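Side-chain contacts in 8-amino-8-demethylriboflavin N,N-dimethyltransferase (PDB 4D7K), which catalyses the two S-adenosylmethionine-dependent N-methylations that turn 8-amino-8-demethylriboflavin into the antibiotic roseoflavin: residues G190-G195 with A247-G252; T172-G177 with R280-D285; D236-L241 with L266-Q271; Q315-L320 with F325-I330. One frame throughout, in Å; residues are numbered along the deposited sequence.

Contact 1: G190-G195 with A247-G252; sequences GQFLAG and AYVLRG
Phe192, in the first turn of helix 191-199, meets Val249 and Arg251 of strand 247-251, where the helix packs on the parallel part of the mixed seven-stranded sheet of the Rossmann-like class I methyltransferase fold. The apolar part is small: ring atom Phe192 CE2 lies 3.6 Å from Val249 CG1. Phe192 holds CG anti to its backbone N (chi1 175°), which carries the ring from the helix to the strand, while a branched valine suits an extended strand and its CG1 methyl meets the ring. The rest mixes apolar and polar surface. Arg251 runs past Phe192 in the opposite direction, its CD 3.9 Å from Phe192 CG and its guanidinium turned 28° from the ring plane. An arginine suits this strand end because its CD methylene packs on the phenylalanine while its head serves polar partners: NH2 bonds to the carbonyl of Gly187, and NE makes a long, weak ion pair with Asp184. One face of the guanidinium receives Phe192 CB, which sits 3.7 Å from Arg251 NE.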
loop_
_atom_site.group_PDB
_atom_site.type_symbol
_atom_site.label_atom_id
_atom_site.label_comp_id
_atom_site.label_asym_id
_atom_site.label_seq_id
_atom_site.Cartn_x
_atom_site.Cartn_y
_atom_site.Cartn_z
ATOM N N GLY A 190 -11.714 -26.464 -11.696
ATOM C CA GLY A 190 -12.400 -26.346 -12.971
ATOM C C GLY A 190 -12.937 -24.960 -13.279
ATOM O O GLY A 190 -13.779 -24.803 -14.162
ATOM N N GLN A 191 -12.434 -23.960 -12.563
ATOM C CA GLN A 191 -12.911 -22.583 -12.680
ATOM C C GLN A 191 -12.788 -22.038 -14.100
ATOM O O GLN A 191 -13.772 -21.585 -14.688
ATOM C CB GLN A 191 -12.144 -21.685 -11.706
ATOM C CG GLN A 191 -12.677 -20.267 -11.574
ATOM C CD GLN A 191 -11.869 -19.435 -10.588
ATOM O OE1 GLN A 191 -10.675 -19.664 -10.401
ATOM N NE2 GLN A 191 -12.520 -18.475 -9.948
ATOM N N PHE A 192 -11.580 -22.084 -14.649
ATOM C CA PHE A 192 -11.343 -21.606 -16.008
ATOM C C PHE A 192 -12.144 -22.399 -17.034
ATOM O O PHE A 192 -12.824 -21.825 -17.885
ATOM C CB PHE A 192 -9.855 -21.676 -16.356
ATOM C CG PHE A 192 -9.555 -21.320 -17.784
ATOM C CD1 PHE A 192 -9.601 -20.001 -18.203
ATOM C CD2 PHE A 192 -9.231 -22.300 -18.704
ATOM C CE1 PHE A 192 -9.328 -19.667 -19.516
ATOM C CE2 PHE A 192 -8.957 -21.971 -20.020
ATOM C CZ PHE A 192 -9.005 -20.654 -20.425
ATOM N N LEU A 193 -12.049 -23.723 -16.947
ATOM C CA LEU A 193 -12.769 -24.621 -17.843
ATOM C C LEU A 193 -14.268 -24.339 -17.841
ATOM O O LEU A 193 -14.915 -24.378 -18.890
ATOM C CB LEU A 193 -12.510 -26.075 -17.446
ATOM C CG LEU A 193 -13.063 -27.165 -18.360
ATOM C CD1 LEU A 193 -12.475 -27.024 -19.751
ATOM C CD2 LEU A 193 -12.761 -28.541 -17.783
ATOM N N ALA A 194 -14.812 -24.045 -16.660
ATOM C CA ALA A 194 -16.230 -23.713 -16.521
ATOM C C ALA A 194 -16.582 -22.427 -17.261
ATOM O O ALA A 194 -17.627 -22.340 -17.908
ATOM C CB ALA A 194 -16.607 -23.591 -15.054
ATOM N N GLY A 195 -15.705 -21.430 -17.163
ATOM C CA GLY A 195 -15.907 -20.165 -17.852
ATOM C C GLY A 195 -15.949 -20.323 -19.363
ATOM O O GLY A 195 -16.796 -19.739 -20.041
ATOM N N ALA A 247 -8.015 -28.572 -28.271
ATOM C CA ALA A 247 -7.502 -27.437 -27.514
ATOM C C ALA A 247 -6.941 -27.893 -26.172
ATOM O O ALA A 247 -7.662 -28.452 -25.349
ATOM C CB ALA A 247 -8.590 -26.391 -27.310
ATOM N N TYR A 248 -5.649 -27.661 -25.966
ATOM C CA TYR A 248 -4.993 -27.981 -24.705
ATOM C C TYR A 248 -4.573 -26.702 -23.999
ATOM O O TYR A 248 -3.959 -25.822 -24.605
ATOM C CB TYR A 248 -3.780 -28.883 -24.935
ATOM C CG TYR A 248 -4.141 -30.281 -25.364
ATOM C CD1 TYR A 248 -4.517 -30.550 -26.672
ATOM C CD2 TYR A 248 -4.106 -31.336 -24.460
ATOM C CE1 TYR A 248 -4.852 -31.830 -27.066
ATOM C CE2 TYR A 248 -4.438 -32.622 -24.849
ATOM C CZ TYR A 248 -4.810 -32.862 -26.154
ATOM O OH TYR A 248 -5.141 -34.137 -26.551
ATOM N N VAL A 249 -4.905 -26.598 -22.715
ATOM C CA VAL A 249 -4.674 -25.370 -21.965
ATOM C C VAL A 249 -3.726 -25.582 -20.783
ATOM O O VAL A 249 -3.951 -26.451 -19.943
ATOM C CB VAL A 249 -6.000 -24.781 -21.450
ATOM C CG1 VAL A 249 -5.751 -23.481 -20.705
ATOM C CG2 VAL A 249 -6.977 -24.571 -22.610
ATOM N N LEU A 250 -2.662 -24.784 -20.739
ATOM C CA LEU A 250 -1.702 -24.804 -19.637
ATOM C C LEU A 250 -1.701 -23.468 -18.906
ATOM O O LEU A 250 -1.102 -22.502 -19.376
ATOM C CB LEU A 250 -0.294 -25.114 -20.151
ATOM C CG LEU A 250 0.041 -26.569 -20.449
ATOM C CD1 LEU A 250 1.364 -26.655 -21.186
ATOM C CD2 LEU A 250 0.097 -27.359 -19.155
ATOM N N ARG A 251 -2.363 -23.413 -17.758
ATOM C CA ARG A 251 -2.520 -22.148 -17.044
ATOM C C ARG A 251 -1.737 -22.116 -15.734
ATOM O O ARG A 251 -2.136 -22.721 -14.740
ATOM C CB ARG A 251 -4.004 -21.868 -16.783
ATOM C CG ARG A 251 -4.790 -23.041 -16.204
ATOM C CD ARG A 251 -6.271 -22.712 -16.094
ATOM N NE ARG A 251 -6.889 -23.309 -14.912
ATOM C CZ ARG A 251 -7.009 -22.692 -13.740
ATOM N NH1 ARG A 251 -6.548 -21.456 -13.588
ATOM N NH2 ARG A 251 -7.588 -23.308 -12.717
ATOM N N GLY A 252 -0.616 -21.400 -15.748
ATOM C CA GLY A 252 0.217 -21.249 -14.569
ATOM C C GLY A 252 0.774 -22.569 -14.078
ATOM O O GLY A 252 0.629 -22.924 -12.907
#

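Contact 2: T172-G177 with R280-D285; sequences TSFDFG and RLLILD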
loop_
_atom_site.group_PDB
_atom_site.type_symbol
_atom_site.label_atom_id
_atom_site.label_comp_id
_atom_site.label_asym_id
_atom_site.label_seq_id
_atom_site.Cartn_x
_atom_site.Cartn_y
_atom_site.Cartn_z
ATOM N N THR A 172 -12.546 -12.593 -23.819
ATOM C CA THR A 172 -12.839 -11.565 -24.810
ATOM C C THR A 172 -11.640 -11.256 -25.696
ATOM O O THR A 172 -11.745 -10.462 -26.626
ATOM C CB THR A 172 -13.304 -10.254 -24.148
ATOM O OG1 THR A 172 -12.239 -9.715 -23.353
ATOM C CG2 THR A 172 -14.527 -10.499 -23.273
ATOM N N SER A 173 -10.504 -11.883 -25.412
ATOM C CA SER A 173 -9.273 -11.567 -26.128
ATOM C C SER A 173 -8.838 -12.694 -27.062
ATOM O O SER A 173 -7.971 -12.502 -27.916
ATOM C CB SER A 173 -8.152 -11.253 -25.139
ATOM O OG SER A 173 -8.525 -10.195 -24.271
ATOM N N PHE A 174 -9.436 -13.869 -26.890
ATOM C CA PHE A 174 -9.129 -15.012 -27.742
ATOM C C PHE A 174 -10.411 -15.726 -28.152
ATOM O O PHE A 174 -11.399 -15.710 -27.421
ATOM C CB PHE A 174 -8.181 -15.983 -27.030
ATOM C CG PHE A 174 -7.688 -17.100 -27.908
ATOM C CD1 PHE A 174 -6.691 -16.875 -28.846
ATOM C CD2 PHE A 174 -8.221 -18.377 -27.795
ATOM C CE1 PHE A 174 -6.236 -17.898 -29.658
ATOM C CE2 PHE A 174 -7.772 -19.407 -28.602
ATOM C CZ PHE A 174 -6.776 -19.168 -29.534
ATOM N N ASP A 175 -10.391 -16.353 -29.324
ATOM C CA ASP A 175 -11.575 -17.023 -29.849
ATOM C C ASP A 175 -11.630 -18.493 -29.436
ATOM O O ASP A 175 -11.311 -19.384 -30.224
ATOM C CB ASP A 175 -11.620 -16.900 -31.375
ATOM C CG ASP A 175 -12.889 -17.480 -31.971
ATOM O OD1 ASP A 175 -13.917 -17.514 -31.261
ATOM O OD2 ASP A 175 -12.857 -17.902 -33.147
ATOM N N PHE A 176 -12.044 -18.744 -28.201
ATOM C CA PHE A 176 -12.204 -20.113 -27.725
ATOM C C PHE A 176 -13.342 -20.827 -28.448
ATOM O O PHE A 176 -13.382 -22.055 -28.492
ATOM C CB PHE A 176 -12.452 -20.130 -26.220
ATOM C CG PHE A 176 -11.272 -19.688 -25.409
ATOM C CD1 PHE A 176 -10.229 -20.560 -25.149
ATOM C CD2 PHE A 176 -11.208 -18.402 -24.901
ATOM C CE1 PHE A 176 -9.143 -20.157 -24.401
ATOM C CE2 PHE A 176 -10.125 -17.992 -24.151
ATOM C CZ PHE A 176 -9.090 -18.871 -23.900
ATOM N N GLY A 177 -14.252 -20.050 -29.027
ATOM C CA GLY A 177 -15.420 -20.593 -29.696
ATOM C C GLY A 177 -15.148 -21.409 -30.948
ATOM O O GLY A 177 -16.070 -21.995 -31.518
ATOM N N ARG A 280 -4.834 -26.883 -31.164
ATOM C CA ARG A 280 -3.908 -25.922 -30.576
ATOM C C ARG A 280 -3.548 -26.240 -29.131
ATOM O O ARG A 280 -4.330 -26.841 -28.391
ATOM C CB ARG A 280 -4.490 -24.507 -30.638
ATOM C CG ARG A 280 -4.666 -23.949 -32.039
ATOM C CD ARG A 280 -3.334 -23.619 -32.683
ATOM N NE ARG A 280 -3.509 -22.991 -33.988
ATOM C CZ ARG A 280 -3.525 -23.647 -35.145
ATOM N NH1 ARG A 280 -3.372 -24.963 -35.173
ATOM N NH2 ARG A 280 -3.693 -22.981 -36.277
ATOM N N LEU A 281 -2.344 -25.830 -28.750
ATOM C CA LEU A 281 -1.948 -25.755 -27.353
ATOM C C LEU A 281 -1.961 -24.286 -26.954
ATOM O O LEU A 281 -1.231 -23.482 -27.526
ATOM C CB LEU A 281 -0.564 -26.370 -27.130
ATOM C CG LEU A 281 0.105 -26.115 -25.776
ATOM C CD1 LEU A 281 -0.756 -26.623 -24.628
ATOM C CD2 LEU A 281 1.481 -26.762 -25.738
ATOM N N LEU A 282 -2.811 -23.933 -25.996
ATOM C CA LEU A 282 -2.921 -22.546 -25.552
ATOM C C LEU A 282 -2.280 -22.371 -24.181
ATOM O O LEU A 282 -2.755 -22.927 -23.194
ATOM C CB LEU A 282 -4.386 -22.105 -25.506
ATOM C CG LEU A 282 -5.251 -22.455 -26.722
ATOM C CD1 LEU A 282 -6.687 -22.026 -26.485
ATOM C CD2 LEU A 282 -4.697 -21.826 -28.002
ATOM N N ILE A 283 -1.196 -21.606 -24.123
ATOM C CA ILE A 283 -0.524 -21.370 -22.853
ATOM C C ILE A 283 -0.874 -19.989 -22.311
ATOM O O ILE A 283 -0.600 -18.968 -22.937
ATOM C CB ILE A 283 1.003 -21.507 -22.978
ATOM C CG1 ILE A 283 1.366 -22.879 -23.550
ATOM C CG2 ILE A 283 1.664 -21.319 -21.620
ATOM C CD1 ILE A 283 2.855 -23.134 -23.637
ATOM N N LEU A 284 -1.494 -19.975 -21.140
ATOM C CA LEU A 284 -1.927 -18.736 -20.517
ATOM C C LEU A 284 -0.896 -18.303 -19.480
ATOM O O LEU A 284 -0.643 -19.011 -18.509
ATOM C CB LEU A 284 -3.311 -18.909 -19.880
ATOM C CG LEU A 284 -4.556 -18.822 -20.777
ATOM C CD1 LEU A 284 -4.510 -19.794 -21.943
ATOM C CD2 LEU A 284 -5.813 -19.059 -19.958
ATOM N N ASP A 285 -0.292 -17.141 -19.700
ATOM C CA ASP A 285 0.777 -16.673 -18.830
ATOM C C ASP A 285 1.055 -15.193 -19.059
ATOM O O ASP A 285 0.496 -14.579 -19.968
ATOM C CB ASP A 285 2.054 -17.490 -19.068
ATOM C CG ASP A 285 2.994 -17.487 -17.871
ATOM O OD1 ASP A 285 2.765 -16.709 -16.920
ATOM O OD2 ASP A 285 3.973 -18.263 -17.884
#
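Phe174 is the first residue of 172-177 to meet strand 280-285, and it touches Leu282 through ring atoms CE2 and CZ: Phe174 CE2 is 3.5 Å from Leu282 CD1, and Phe174 CZ is 3.7 Å from Leu282 CD2. Its CG stands anti to the backbone N (chi1 -173°), turning the ring toward the sheet, where His331 also meets it edge-to-face. Asp175 centres an inverse gamma turn between the two phenylalanines. Phe176 starts off to one side, but the end of its ring swings in, and CE1 lies 3.7 Å from Leu282 CD1. The two rings also meet each other, Phe174 CD2 standing 3.8 Å above the centre of the Phe176 ring. Leu282 thus gives one methyl to both rings and the other to Phe174 alone; a forked side chain is well shaped for this. With no hydrogen bond across it, this buried join between the loop leading into strand 181-185 and an inner strand of the Rossmann-like sheet implies cohesion by dispersion and water exclusion.

Contact 3: D236-L241 with L266-Q271; sequences DFFDVL and LVRIRQ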
loop_
_atom_site.group_PDB
_atom_site.type_symbol
_atom_site.label_atom_id
_atom_site.label_comp_id
_atom_site.label_asym_id
_atom_site.label_seq_id
_atom_site.Cartn_x
_atom_site.Cartn_y
_atom_site.Cartn_z
ATOM N N ASP A 236 -1.224 -38.425 -12.141
ATOM C CA ASP A 236 -0.028 -37.769 -12.654
ATOM C C ASP A 236 -0.251 -37.307 -14.091
ATOM O O ASP A 236 -0.897 -38.002 -14.876
ATOM C CB ASP A 236 1.172 -38.714 -12.569
ATOM C CG ASP A 236 2.457 -38.070 -13.043
ATOM O OD1 ASP A 236 3.132 -37.412 -12.224
ATOM O OD2 ASP A 236 2.794 -38.227 -14.236
ATOM N N PHE A 237 0.283 -36.135 -14.426
ATOM C CA PHE A 237 0.089 -35.533 -15.745
ATOM C C PHE A 237 0.464 -36.461 -16.904
ATOM O O PHE A 237 -0.263 -36.553 -17.890
ATOM C CB PHE A 237 0.895 -34.236 -15.860
ATOM C CG PHE A 237 0.296 -33.075 -15.116
ATOM C CD1 PHE A 237 -1.005 -33.128 -14.649
ATOM C CD2 PHE A 237 1.037 -31.925 -14.893
ATOM C CE1 PHE A 237 -1.557 -32.057 -13.968
ATOM C CE2 PHE A 237 0.492 -30.852 -14.214
ATOM C CZ PHE A 237 -0.807 -30.918 -13.750
ATOM N N PHE A 238 1.592 -37.151 -16.777
ATOM C CA PHE A 238 2.125 -37.964 -17.868
ATOM C C PHE A 238 1.360 -39.269 -18.107
ATOM O O PHE A 238 1.742 -40.066 -18.963
ATOM C CB PHE A 238 3.598 -38.285 -17.605
ATOM C CG PHE A 238 4.496 -37.084 -17.655
ATOM C CD1 PHE A 238 5.077 -36.687 -18.848
ATOM C CD2 PHE A 238 4.763 -36.352 -16.509
ATOM C CE1 PHE A 238 5.907 -35.585 -18.900
ATOM C CE2 PHE A 238 5.592 -35.246 -16.554
ATOM C CZ PHE A 238 6.165 -34.862 -17.751
ATOM N N ASP A 239 0.285 -39.485 -17.356
ATOM C CA ASP A 239 -0.492 -40.712 -17.491
ATOM C C ASP A 239 -1.922 -40.452 -17.955
ATOM O O ASP A 239 -2.422 -41.122 -18.858
ATOM C CB ASP A 239 -0.514 -41.478 -16.165
ATOM C CG ASP A 239 0.855 -41.992 -15.766
ATOM O OD1 ASP A 239 1.223 -43.105 -16.199
ATOM O OD2 ASP A 239 1.563 -41.285 -15.018
ATOM N N VAL A 240 -2.576 -39.475 -17.337
ATOM C CA VAL A 240 -3.996 -39.247 -17.573
ATOM C C VAL A 240 -4.273 -38.218 -18.669
ATOM O O VAL A 240 -5.372 -37.669 -18.741
ATOM C CB VAL A 240 -4.702 -38.792 -16.279
ATOM C CG1 VAL A 240 -4.641 -39.891 -15.230
ATOM C CG2 VAL A 240 -4.073 -37.509 -15.750
ATOM N N LEU A 241 -3.285 -37.959 -19.521
ATOM C CA LEU A 241 -3.478 -37.032 -20.635
ATOM C C LEU A 241 -4.501 -37.572 -21.627
ATOM O O LEU A 241 -4.313 -38.647 -22.193
ATOM C CB LEU A 241 -2.158 -36.759 -21.358
ATOM C CG LEU A 241 -1.230 -35.696 -20.773
ATOM C CD1 LEU A 241 -0.015 -35.508 -21.668
ATOM C CD2 LEU A 241 -1.967 -34.385 -20.590
ATOM N N LEU A 266 5.515 -31.088 -22.544
ATOM C CA LEU A 266 5.117 -30.508 -23.819
ATOM C C LEU A 266 5.140 -31.548 -24.939
ATOM O O LEU A 266 4.295 -31.522 -25.834
ATOM C CB LEU A 266 6.023 -29.327 -24.164
ATOM C CG LEU A 266 5.902 -28.102 -23.257
ATOM C CD1 LEU A 266 7.083 -27.168 -23.464
ATOM C CD2 LEU A 266 4.588 -27.375 -23.510
ATOM N N VAL A 267 6.105 -32.463 -24.879
ATOM C CA VAL A 267 6.215 -33.540 -25.861
ATOM C C VAL A 267 5.038 -34.508 -25.736
ATOM O O VAL A 267 4.493 -34.976 -26.738
ATOM C CB VAL A 267 7.551 -34.317 -25.709
ATOM C CG1 VAL A 267 7.538 -35.593 -26.533
ATOM C CG2 VAL A 267 8.727 -33.446 -26.120
ATOM N N ARG A 268 4.644 -34.793 -24.499
ATOM C CA ARG A 268 3.507 -35.669 -24.230
ATOM C C ARG A 268 2.196 -35.061 -24.721
ATOM O O ARG A 268 1.327 -35.769 -25.231
ATOM C CB ARG A 268 3.416 -35.978 -22.735
ATOM C CG ARG A 268 4.348 -37.085 -22.277
ATOM C CD ARG A 268 3.878 -38.447 -22.769
ATOM N NE ARG A 268 2.577 -38.812 -22.212
ATOM C CZ ARG A 268 1.430 -38.767 -22.884
ATOM N NH1 ARG A 268 1.417 -38.376 -24.152
ATOM N NH2 ARG A 268 0.297 -39.116 -22.289
ATOM N N ILE A 269 2.052 -33.751 -24.560
ATOM C CA ILE A 269 0.886 -33.055 -25.089
ATOM C C ILE A 269 0.904 -33.120 -26.611
ATOM O O ILE A 269 -0.117 -33.381 -27.245
ATOM C CB ILE A 269 0.842 -31.586 -24.628
ATOM C CG1 ILE A 269 0.686 -31.514 -23.107
ATOM C CG2 ILE A 269 -0.298 -30.836 -25.314
ATOM C CD1 ILE A 269 0.764 -30.109 -22.552
ATOM N N ARG A 270 2.086 -32.912 -27.184
ATOM C CA ARG A 270 2.257 -32.879 -28.633
ATOM C C ARG A 270 1.767 -34.147 -29.331
ATOM O O ARG A 270 1.158 -34.078 -30.400
ATOM C CB ARG A 270 3.728 -32.639 -28.978
ATOM C CG ARG A 270 4.026 -32.653 -30.466
ATOM C CD ARG A 270 3.264 -31.561 -31.209
ATOM N NE ARG A 270 3.462 -31.671 -32.650
ATOM C CZ ARG A 270 2.674 -32.368 -33.462
ATOM N NH1 ARG A 270 1.620 -33.012 -32.976
ATOM N NH2 ARG A 270 2.935 -32.418 -34.761
ATOM N N GLN A 271 2.026 -35.303 -28.730
ATOM C CA GLN A 271 1.635 -36.563 -29.350
ATOM C C GLN A 271 0.192 -36.939 -29.020
ATOM O O GLN A 271 -0.345 -37.898 -29.573
ATOM C CB GLN A 271 2.591 -37.688 -28.931
ATOM C CG GLN A 271 2.731 -37.888 -27.430
ATOM C CD GLN A 271 3.776 -38.935 -27.081
ATOM O OE1 GLN A 271 3.917 -39.325 -25.921
ATOM N NE2 GLN A 271 4.516 -39.391 -28.086
#
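Arg268, on the face of helix 259-270 turned to the loop 236-241, carries most of this contact and meets both Phe238 and Leu241. Its CB lies 3.6 Å from Leu241 CD1. Further out, Arg268 CG lies 3.5 Å from Phe238 CD1, at the edge of the ring and near its plane. The chain then folds back, with bends at chi2 (-72°) and chi3 (-63°), and this brings the guanidinium over Leu241: Leu241 CD1 sits 3.6 Å above its plane, toward the rim, while Arg268 NH2 is 3.5 Å from Leu241 CB. The carbonyl O of Phe238 lies at the guanidinium edge, 3.6 Å from Arg268 NE, too far to count as a hydrogen bond. A long, flexible arginine suits this partly exposed place, since its methylenes and flat face can cover apolar neighbours while its guanidinium keeps a polar edge for the Phe238 carbonyl O and for Gln271. The loop follows strand 230-234 of the Rossmann-like methyltransferase domain and includes Asp236 and Phe237, predicted to bind S-adenosylmethionine; Asp236 OD2 accepts from Phe238 N in an Asx turn, at 3.0 Å and from above the carboxylate plane. Next along the helix, buried Ile269 offers CG1 to Leu241 CD1 at 4.3 Å and leans on Tyr248 and Leu250 of the sheet. Gln271 closes the segment, its OE1 accepting a weak hydrogen bond from Arg268 NH1 at 3.2 Å.

Contact 4: Q315-L320 with F325-I330; sequences QWDDLL and FDIVGI
A tight helix-to-strand connection joins helix 313-322 to strand 325-333, the outermost strand at one end of the mixed sheet, so the chain doubles back and the two short segments run at 147° to each other. At the base of the turn the N-H of Phe325 bonds to the carbonyl O of Leu320, 2.8 Å from N to O and fairly straight at 161°, the donor standing above the carbonyl plane. Leu320 CD2 also lies 3.7 Å from Phe325 CB, whereas the Phe325 ring leads away to Leu281, Met273 and Arg270, a buried site that a large apolar ring suits well. The Leu320 and Ile327 side chains cross at about a right angle, Leu320 CD1 coming 3.6 Å from Ile327 CG1. Ile327, with CG1 anti to its carbonyl carbon (chi1 -59°), points its long branch at the helix, and its CD1 reaches 4.1 Å from Trp316 CB and 3.6 Å from Asp317 OD1. A beta-branched isoleucine fits the extended strand, and the aspartate keeps its carboxylate at the partly exposed border of the apolar patch. Trp316 sends its indole away to Ile283 and Ile340, with Arg311 making a cation-pi contact. A helix leading into an edge strand that runs with the parallel strands, followed by the reversed strand 337-344 beside strand 280-285, is typical of the class I methyltransferase sheet, order 3-2-1-4-5-7-6.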
loop_
_atom_site.group_PDB
_atom_site.type_symbol
_atom_site.label_atom_id
_atom_site.label_comp_id
_atom_site.label_asym_id
_atom_site.label_seq_id
_atom_site.Cartn_x
_atom_site.Cartn_y
_atom_site.Cartn_z
ATOM N N GLN A 315 12.531 -17.529 -25.188
ATOM C CA GLN A 315 12.620 -18.683 -24.304
ATOM C C GLN A 315 11.517 -19.692 -24.605
ATOM O O GLN A 315 11.765 -20.901 -24.643
ATOM C CB GLN A 315 12.553 -18.239 -22.843
ATOM C CG GLN A 315 13.795 -17.503 -22.371
ATOM C CD GLN A 315 13.658 -16.977 -20.956
ATOM O OE1 GLN A 315 12.679 -16.310 -20.620
ATOM N NE2 GLN A 315 14.640 -17.281 -20.115
ATOM N N TRP A 316 10.305 -19.190 -24.830
ATOM C CA TRP A 316 9.175 -20.048 -25.171
ATOM C C TRP A 316 9.385 -20.706 -26.524
ATOM O O TRP A 316 9.062 -21.880 -26.704
ATOM C CB TRP A 316 7.864 -19.260 -25.174
ATOM C CG TRP A 316 7.261 -19.077 -23.813
ATOM C CD1 TRP A 316 7.087 -17.898 -23.144
ATOM C CD2 TRP A 316 6.753 -20.105 -22.951
ATOM N NE1 TRP A 316 6.498 -18.128 -21.922
ATOM C CE2 TRP A 316 6.283 -19.474 -21.779
ATOM C CE3 TRP A 316 6.647 -21.498 -23.056
ATOM C CZ2 TRP A 316 5.717 -20.186 -20.721
ATOM C CZ3 TRP A 316 6.085 -22.202 -22.005
ATOM C CH2 TRP A 316 5.628 -21.544 -20.852
ATOM N N ASP A 317 9.927 -19.946 -27.473
ATOM C CA ASP A 317 10.285 -20.485 -28.781
ATOM C C ASP A 317 11.213 -21.685 -28.640
ATOM O O ASP A 317 10.969 -22.738 -29.225
ATOM C CB ASP A 317 10.955 -19.414 -29.649
ATOM C CG ASP A 317 9.982 -18.723 -30.590
ATOM O OD1 ASP A 317 9.093 -19.410 -31.139
ATOM O OD2 ASP A 317 10.112 -17.495 -30.783
ATOM N N ASP A 318 12.270 -21.515 -27.850
ATOM C CA ASP A 318 13.295 -22.541 -27.671
ATOM C C ASP A 318 12.735 -23.775 -26.970
ATOM O O ASP A 318 13.065 -24.906 -27.326
ATOM C CB ASP A 318 14.478 -21.973 -26.878
ATOM C CG ASP A 318 15.742 -22.802 -27.030
ATOM O OD1 ASP A 318 15.692 -24.030 -26.805
ATOM O OD2 ASP A 318 16.791 -22.223 -27.386
ATOM N N LEU A 319 11.887 -23.550 -25.974
ATOM C CA LEU A 319 11.263 -24.645 -25.246
ATOM C C LEU A 319 10.324 -25.427 -26.161
ATOM O O LEU A 319 10.429 -26.649 -26.277
ATOM C CB LEU A 319 10.506 -24.112 -24.027
ATOM C CG LEU A 319 10.672 -24.886 -22.719
ATOM C CD1 LEU A 319 12.118 -24.826 -22.258
ATOM C CD2 LEU A 319 9.743 -24.347 -21.642
ATOM N N LEU A 320 9.417 -24.711 -26.819
ATOM C CA LEU A 320 8.431 -25.325 -27.703
ATOM C C LEU A 320 9.074 -25.981 -28.920
ATOM O O LEU A 320 8.533 -26.942 -29.470
ATOM C CB LEU A 320 7.407 -24.281 -28.156
ATOM C CG LEU A 320 6.484 -23.757 -27.054
ATOM C CD1 LEU A 320 5.883 -22.413 -27.446
ATOM C CD2 LEU A 320 5.391 -24.764 -26.740
ATOM N N PHE A 325 6.652 -27.690 -31.351
ATOM C CA PHE A 325 5.570 -26.714 -31.432
ATOM C C PHE A 325 6.015 -25.419 -32.105
ATOM O O PHE A 325 7.194 -25.069 -32.082
ATOM C CB PHE A 325 5.024 -26.396 -30.040
ATOM C CG PHE A 325 4.059 -27.415 -29.514
ATOM C CD1 PHE A 325 2.776 -27.501 -30.027
ATOM C CD2 PHE A 325 4.425 -28.272 -28.489
ATOM C CE1 PHE A 325 1.879 -28.432 -29.537
ATOM C CE2 PHE A 325 3.533 -29.206 -27.994
ATOM C CZ PHE A 325 2.258 -29.286 -28.520
ATOM N N ASP A 326 5.056 -24.709 -32.692
ATOM C CA ASP A 326 5.308 -23.395 -33.271
ATOM C C ASP A 326 4.344 -22.362 -32.709
ATOM O O ASP A 326 3.140 -22.606 -32.627
ATOM C CB ASP A 326 5.186 -23.439 -34.794
ATOM C CG ASP A 326 6.529 -23.522 -35.480
ATOM O OD1 ASP A 326 7.502 -22.957 -34.937
ATOM O OD2 ASP A 326 6.611 -24.148 -36.559
ATOM N N ILE A 327 4.875 -21.207 -32.321
ATOM C CA ILE A 327 4.042 -20.120 -31.829
ATOM C C ILE A 327 3.317 -19.442 -32.990
ATOM O O ILE A 327 3.945 -18.828 -33.851
ATOM C CB ILE A 327 4.870 -19.075 -31.055
ATOM C CG1 ILE A 327 5.574 -19.737 -29.871
ATOM C CG2 ILE A 327 3.984 -17.932 -30.572
ATOM C CD1 ILE A 327 6.284 -18.766 -28.960
ATOM N N VAL A 328 1.995 -19.571 -33.013
ATOM C CA VAL A 328 1.177 -18.911 -34.021
ATOM C C VAL A 328 1.050 -17.433 -33.678
ATOM O O VAL A 328 1.091 -16.572 -34.556
ATOM C CB VAL A 328 -0.222 -19.551 -34.124
ATOM C CG1 VAL A 328 -1.085 -18.805 -35.123
ATOM C CG2 VAL A 328 -0.101 -21.009 -34.513
ATOM N N GLY A 329 0.913 -17.148 -32.388
ATOM C CA GLY A 329 0.838 -15.779 -31.915
ATOM C C GLY A 329 0.691 -15.683 -30.409
ATOM O O GLY A 329 0.236 -16.621 -29.760
ATOM N N ILE A 330 1.089 -14.545 -29.851
ATOM C CA ILE A 330 0.891 -14.277 -28.431
ATOM C C ILE A 330 -0.128 -13.154 -28.272
ATOM O O ILE A 330 0.202 -11.974 -28.406
ATOM C CB ILE A 330 2.211 -13.902 -27.736
ATOM C CG1 ILE A 330 3.235 -15.027 -27.913
ATOM C CG2 ILE A 330 1.973 -13.603 -26.262
ATOM C CD1 ILE A 330 4.551 -14.782 -27.207
#

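How the contacts relate
Contacts 1, 2 and 4 include strands of the mixed seven-stranded sheet, and contact 3 lies against it through helix 259-270. Contacts 1 and 2, with centres about 9 Å apart, use the neighbouring parallel strands 247-251 and 280-285; the other centres lie about 14 to 19 Å apart. Helix 259-270 connects these strands in the chain and packs on both through Leu266 and Ile269. Contact 4 comes last in sequence, at the edge strand 325-333, beyond the one reversed strand 337-344; Trp316 and Phe325 reach back to strand 280-285. Contacts 1 and 3 interleave along the chain, both within the span bridged by contact 2, tying distant segments into one domain, with two predicted cofactor-binding residues, Asp236 and Phe237, in contact 3.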